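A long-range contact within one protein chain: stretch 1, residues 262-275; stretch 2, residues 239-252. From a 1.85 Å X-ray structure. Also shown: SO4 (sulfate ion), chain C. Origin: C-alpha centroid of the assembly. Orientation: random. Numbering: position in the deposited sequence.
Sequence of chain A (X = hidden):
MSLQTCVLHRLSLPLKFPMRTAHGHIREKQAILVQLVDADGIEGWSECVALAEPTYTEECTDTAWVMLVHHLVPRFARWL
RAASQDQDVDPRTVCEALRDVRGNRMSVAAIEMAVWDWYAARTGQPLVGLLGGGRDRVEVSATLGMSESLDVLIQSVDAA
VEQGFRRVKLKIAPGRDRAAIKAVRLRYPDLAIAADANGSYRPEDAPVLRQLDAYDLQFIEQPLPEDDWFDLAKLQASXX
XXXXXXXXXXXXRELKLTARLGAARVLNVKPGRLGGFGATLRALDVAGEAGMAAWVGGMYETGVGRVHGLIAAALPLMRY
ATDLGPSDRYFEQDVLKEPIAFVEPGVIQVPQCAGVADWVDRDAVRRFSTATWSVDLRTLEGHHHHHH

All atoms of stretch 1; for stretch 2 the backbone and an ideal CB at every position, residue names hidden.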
# COMPACT_ATOMS: atom_id res chain seq x y z
N GLY A 262 0.97 7.40 -21.26
CA GLY A 262 0.98 8.84 -21.58
C GLY A 262 0.06 9.53 -20.57
O GLY A 262 -0.70 10.43 -20.92
N ALA A 263 0.07 9.04 -19.33
CA ALA A 263 -0.92 9.51 -18.35
C ALA A 263 -0.44 10.79 -17.67
O ALA A 263 -1.24 11.48 -16.98
CB ALA A 263 -1.15 8.46 -17.27
N ALA A 264 0.88 11.04 -17.75
CA ALA A 264 1.42 12.29 -17.18
C ALA A 264 2.76 12.62 -17.79
O ALA A 264 3.45 11.76 -18.37
CB ALA A 264 1.55 12.22 -15.63
N ARG A 265 3.16 13.86 -17.59
CA ARG A 265 4.42 14.34 -18.16
C ARG A 265 5.40 14.91 -17.14
O ARG A 265 6.52 15.24 -17.52
CB ARG A 265 4.17 15.37 -19.30
CG ARG A 265 3.41 14.76 -20.44
CD ARG A 265 3.55 15.57 -21.72
NE ARG A 265 2.69 16.75 -21.79
CZ ARG A 265 1.48 16.72 -22.36
NH1 ARG A 265 0.73 17.81 -22.43
NH2 ARG A 265 1.04 15.56 -22.84
N VAL A 266 4.98 15.07 -15.87
CA VAL A 266 5.82 15.60 -14.81
C VAL A 266 5.68 14.76 -13.55
O VAL A 266 4.56 14.34 -13.23
CB VAL A 266 5.42 17.07 -14.50
CG1 VAL A 266 6.16 17.65 -13.27
CG2 VAL A 266 5.75 17.94 -15.71
N LEU A 267 6.82 14.50 -12.88
CA LEU A 267 6.83 13.69 -11.64
C LEU A 267 7.23 14.57 -10.48
O LEU A 267 8.28 15.24 -10.54
CB LEU A 267 7.79 12.49 -11.81
CG LEU A 267 7.96 11.55 -10.59
CD1 LEU A 267 6.63 10.82 -10.29
CD2 LEU A 267 9.06 10.52 -10.87
N ASN A 268 6.37 14.58 -9.45
CA ASN A 268 6.72 15.07 -8.10
C ASN A 268 7.48 13.96 -7.39
O ASN A 268 6.91 12.89 -7.08
CB ASN A 268 5.47 15.55 -7.34
CG ASN A 268 5.76 16.04 -5.93
OD1 ASN A 268 6.79 15.71 -5.35
ND2 ASN A 268 4.82 16.77 -5.37
N VAL A 269 8.77 14.20 -7.22
CA VAL A 269 9.66 13.21 -6.57
C VAL A 269 9.73 13.47 -5.07
O VAL A 269 10.01 14.60 -4.66
CB VAL A 269 11.08 13.29 -7.14
CG1 VAL A 269 12.12 12.44 -6.26
CG2 VAL A 269 11.05 12.78 -8.61
N LYS A 270 9.46 12.44 -4.23
CA LYS A 270 9.78 12.59 -2.80
C LYS A 270 10.49 11.28 -2.49
O LYS A 270 9.92 10.22 -2.64
CB LYS A 270 8.53 12.79 -1.95
CG LYS A 270 7.70 14.00 -2.33
CD LYS A 270 6.46 14.21 -1.44
CE LYS A 270 5.58 15.29 -2.08
NZ LYS A 270 4.31 15.54 -1.37
N PRO A 271 11.80 11.34 -2.23
CA PRO A 271 12.62 10.14 -2.08
C PRO A 271 12.01 9.17 -1.08
O PRO A 271 12.05 7.98 -1.29
CB PRO A 271 14.00 10.71 -1.64
CG PRO A 271 13.98 12.11 -2.23
CD PRO A 271 12.59 12.60 -2.15
N GLY A 272 11.42 9.69 -0.01
CA GLY A 272 10.83 8.79 1.00
C GLY A 272 9.63 8.04 0.42
O GLY A 272 9.48 6.84 0.61
N ARG A 273 8.80 8.73 -0.35
CA ARG A 273 7.57 8.08 -0.90
C ARG A 273 8.03 6.97 -1.87
O ARG A 273 7.41 5.93 -2.02
CB ARG A 273 6.74 9.16 -1.65
CG ARG A 273 5.32 8.71 -2.12
CD ARG A 273 4.58 9.79 -3.08
NE ARG A 273 5.10 9.69 -4.47
CZ ARG A 273 5.77 10.66 -5.11
NH1 ARG A 273 5.98 11.83 -4.53
NH2 ARG A 273 6.20 10.43 -6.36
N LEU A 274 9.16 7.19 -2.54
CA LEU A 274 9.62 6.23 -3.57
C LEU A 274 10.40 5.05 -3.04
O LEU A 274 10.60 4.08 -3.74
CB LEU A 274 10.38 6.97 -4.70
CG LEU A 274 9.50 7.88 -5.53
CD1 LEU A 274 10.41 8.78 -6.39
CD2 LEU A 274 8.62 6.95 -6.40
N GLY A 275 10.84 5.12 -1.76
CA GLY A 275 11.66 4.06 -1.22
C GLY A 275 13.14 4.38 -1.01
O GLY A 275 13.95 3.47 -0.66
N UNK A 239 -5.12 17.40 -23.00
CA UNK A 239 -4.54 18.61 -22.38
C UNK A 239 -3.18 18.93 -22.95
O UNK A 239 -2.25 18.08 -23.05
CB UNK A 239 -4.43 18.44 -20.86
N UNK A 240 -3.02 20.19 -23.34
CA UNK A 240 -1.69 20.67 -23.73
C UNK A 240 -0.78 20.87 -22.50
O UNK A 240 0.47 20.69 -22.57
CB UNK A 240 -1.81 21.98 -24.51
N UNK A 241 -1.39 21.24 -21.38
CA UNK A 241 -0.66 21.38 -20.08
C UNK A 241 -0.20 20.01 -19.54
O UNK A 241 -1.01 19.06 -19.53
CB UNK A 241 -1.55 22.06 -19.04
N UNK A 242 1.05 19.89 -19.07
CA UNK A 242 1.48 18.63 -18.50
C UNK A 242 0.67 18.32 -17.22
O UNK A 242 0.37 19.22 -16.42
CB UNK A 242 2.98 18.67 -18.20
N UNK A 243 0.34 17.02 -17.07
CA UNK A 243 -0.16 16.55 -15.77
C UNK A 243 1.04 16.13 -14.94
O UNK A 243 1.96 15.53 -15.45
CB UNK A 243 -1.15 15.40 -15.93
N UNK A 244 1.00 16.43 -13.63
CA UNK A 244 2.02 16.01 -12.68
C UNK A 244 1.38 15.01 -11.71
O UNK A 244 0.27 15.24 -11.26
CB UNK A 244 2.61 17.21 -11.94
N UNK A 245 2.08 13.90 -11.44
CA UNK A 245 1.58 12.98 -10.44
C UNK A 245 2.52 13.02 -9.24
O UNK A 245 3.75 13.11 -9.39
CB UNK A 245 1.46 11.56 -11.00
N UNK A 246 1.93 12.90 -8.05
CA UNK A 246 2.69 12.81 -6.78
C UNK A 246 2.30 11.40 -6.26
O UNK A 246 2.99 10.44 -6.59
CB UNK A 246 2.35 13.93 -5.79
N UNK A 247 1.20 11.29 -5.53
CA UNK A 247 0.89 10.05 -4.75
C UNK A 247 0.44 8.90 -5.66
O UNK A 247 0.58 7.72 -5.31
CB UNK A 247 -0.20 10.33 -3.72
N UNK A 248 -0.00 9.25 -6.87
CA UNK A 248 -0.33 8.23 -7.86
C UNK A 248 0.82 7.44 -8.37
O UNK A 248 0.59 6.47 -9.11
CB UNK A 248 -1.03 8.88 -9.06
N UNK A 249 2.05 7.90 -8.10
CA UNK A 249 3.23 7.19 -8.48
C UNK A 249 4.12 6.87 -7.23
O UNK A 249 4.90 7.70 -6.76
CB UNK A 249 4.00 8.01 -9.51
N UNK A 250 4.01 5.64 -6.77
CA UNK A 250 4.67 5.18 -5.53
C UNK A 250 5.88 4.30 -5.79
O UNK A 250 6.52 3.88 -4.83
CB UNK A 250 3.67 4.41 -4.66
N UNK A 251 6.14 3.93 -7.04
CA UNK A 251 7.20 2.99 -7.38
C UNK A 251 7.67 3.28 -8.77
O UNK A 251 6.95 3.90 -9.55
CB UNK A 251 6.73 1.54 -7.26
N UNK A 252 8.86 2.78 -9.09
CA UNK A 252 9.40 2.84 -10.46
C UNK A 252 8.53 2.08 -11.47
O UNK A 252 8.37 2.53 -12.59
CB UNK A 252 10.82 2.27 -10.48
S SO4 C . 10.31 -0.49 -7.94
O1 SO4 C . 10.07 -1.40 -6.82
O2 SO4 C . 10.44 0.87 -7.45
O3 SO4 C . 11.58 -0.80 -8.60
O4 SO4 C . 9.20 -0.66 -8.88

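Position 239 sets its CB sideways, 5.4 Å from Arg265 NH1, with no close wall of stretch 1. Many side chains would suit. It is Leu239, and its backbone matters more: Arg265 NH1 donates to Leu239 O at 3.1 Å.

Positions 240 and 241 point away, so stretch 1 sets little limit there. They are Arg240 and Thr241. Arg265 NH1 also makes a weak hydrogen bond to Arg240 O, at 2.9 Å.

At 242 the ideal CB lies 3.7 Å from Arg265 CB and 3.8 Å from Val266 CG2. A compact apolar residue fits, and phi of -64° allows proline. It is Pro242, whose CB packs 3.8 Å from Val266 CG2.

Position 243 is in a strand parallel to 266-269. Its CB is 4.2 Å from Ala264 CB, and a small or branched apolar residue would suit. It is Val243, with CG1 4.0 Å from Ala264 CB. Its carbonyl O accepts from both Arg265 N (3.0 Å) and Val266 N (3.1 Å).

Position 244 bridges Val266, with both side chains on the same face of the sheet. Alanine, serine, cysteine or valine could be considered. It is Cys244, chi1 t, which places SG 3.7 Å from Val266 CG1 and 3.9 Å from Asn268 CB.

Position 245 turns to the other face, as does Leu267. Its ideal CB is 4.7 Å from Ala264 CB, and the short alanine leaves room for a larger apolar residue. It is Leu245, with CG 3.7 Å from Ala264 CB. The backbone is held at both ends: Leu245 N donates to Val266 O (3.1 Å), and Asn268 N donates to Leu245 O (3.0 Å).

Position 246 meets clustered positive charge. Its ideal CB is 4.4 Å from Arg273 NH1 and 5.1 Å from Lys270 NZ. An acid is the clear expectation, and the short reach favours aspartate. It is Asp246. OD1 forms a salt bridge with Arg273 NH1 at 2.7 Å, and OD2 one with Lys270 NZ at 3.1 Å.

Positions 247 and 248 are the middle of a type I turn. The first CB is 4.9 Å from Arg273 CD; the second points away. Polar residues are reasonable, and they are Glu247 and Ser248.

At 249 the CB is 3.9 Å from Leu267 CD1, which calls for an apolar residue. It is Val249, with CG1 3.8 Å from Leu267 CD1. Val249 O accepts from Arg273 NE (3.0 Å) and NH2 (3.1 Å).

Positions 250 and 251 point away and 252 sideways, leaving the choice wide. They are Arg250, Ser251, which caps the following helix, and Val252, whose N donates to sulfate O2 at 3.0 Å.

Stretch 2 (239-252) LRTPVCLDESVRSV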
# COMPACT_ATOMS: atom_id res chain seq x y z
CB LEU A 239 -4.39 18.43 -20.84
CG LEU A 239 -5.67 18.39 -20.00
CD1 LEU A 239 -5.27 18.13 -18.55
CD2 LEU A 239 -6.45 19.70 -20.08
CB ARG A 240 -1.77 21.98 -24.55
CG ARG A 240 -2.73 21.89 -25.78
CD ARG A 240 -2.30 20.81 -26.84
NE ARG A 240 -2.61 19.40 -26.54
CZ ARG A 240 -3.77 18.78 -26.80
NH1 ARG A 240 -4.80 19.42 -27.36
NH2 ARG A 240 -3.91 17.50 -26.46
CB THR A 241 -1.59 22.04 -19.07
OG1 THR A 241 -2.12 23.25 -19.64
CG2 THR A 241 -0.91 22.32 -17.60
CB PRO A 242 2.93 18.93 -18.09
CG PRO A 242 3.36 20.01 -19.05
CD PRO A 242 2.16 20.88 -19.04
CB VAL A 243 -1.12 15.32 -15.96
CG1 VAL A 243 -1.43 14.68 -14.59
CG2 VAL A 243 -2.38 15.81 -16.66
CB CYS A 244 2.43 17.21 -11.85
SG CYS A 244 3.71 16.79 -10.64
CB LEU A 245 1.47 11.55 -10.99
CG LEU A 245 0.52 11.44 -12.19
CD1 LEU A 245 0.54 9.93 -12.67
CD2 LEU A 245 -0.87 11.87 -11.88
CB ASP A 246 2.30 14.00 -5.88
CG ASP A 246 2.80 13.91 -4.45
OD1 ASP A 246 3.56 13.01 -4.11
OD2 ASP A 246 2.38 14.77 -3.66
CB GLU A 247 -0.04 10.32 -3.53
CG GLU A 247 -1.47 10.65 -3.90
CD GLU A 247 -1.69 12.17 -4.07
OE1 GLU A 247 -2.87 12.55 -3.97
OE2 GLU A 247 -0.72 12.97 -4.25
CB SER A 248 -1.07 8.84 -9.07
OG SER A 248 -2.36 9.27 -8.70
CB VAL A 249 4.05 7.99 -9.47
CG1 VAL A 249 5.41 7.29 -9.64
CG2 VAL A 249 3.26 8.06 -10.89
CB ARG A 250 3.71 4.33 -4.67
CG ARG A 250 2.28 4.78 -4.51
CD ARG A 250 2.18 5.88 -3.44
NE ARG A 250 0.87 6.10 -2.76
CZ ARG A 250 -0.39 5.93 -3.22
NH1 ARG A 250 -0.66 5.45 -4.44
NH2 ARG A 250 -1.42 6.25 -2.41
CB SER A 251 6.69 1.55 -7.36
OG SER A 251 5.82 1.28 -8.47
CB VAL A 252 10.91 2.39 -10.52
CG1 VAL A 252 11.54 2.67 -11.90
CG2 VAL A 252 11.72 3.15 -9.46
O HOH W 1 -1.56 16.13 -24.90
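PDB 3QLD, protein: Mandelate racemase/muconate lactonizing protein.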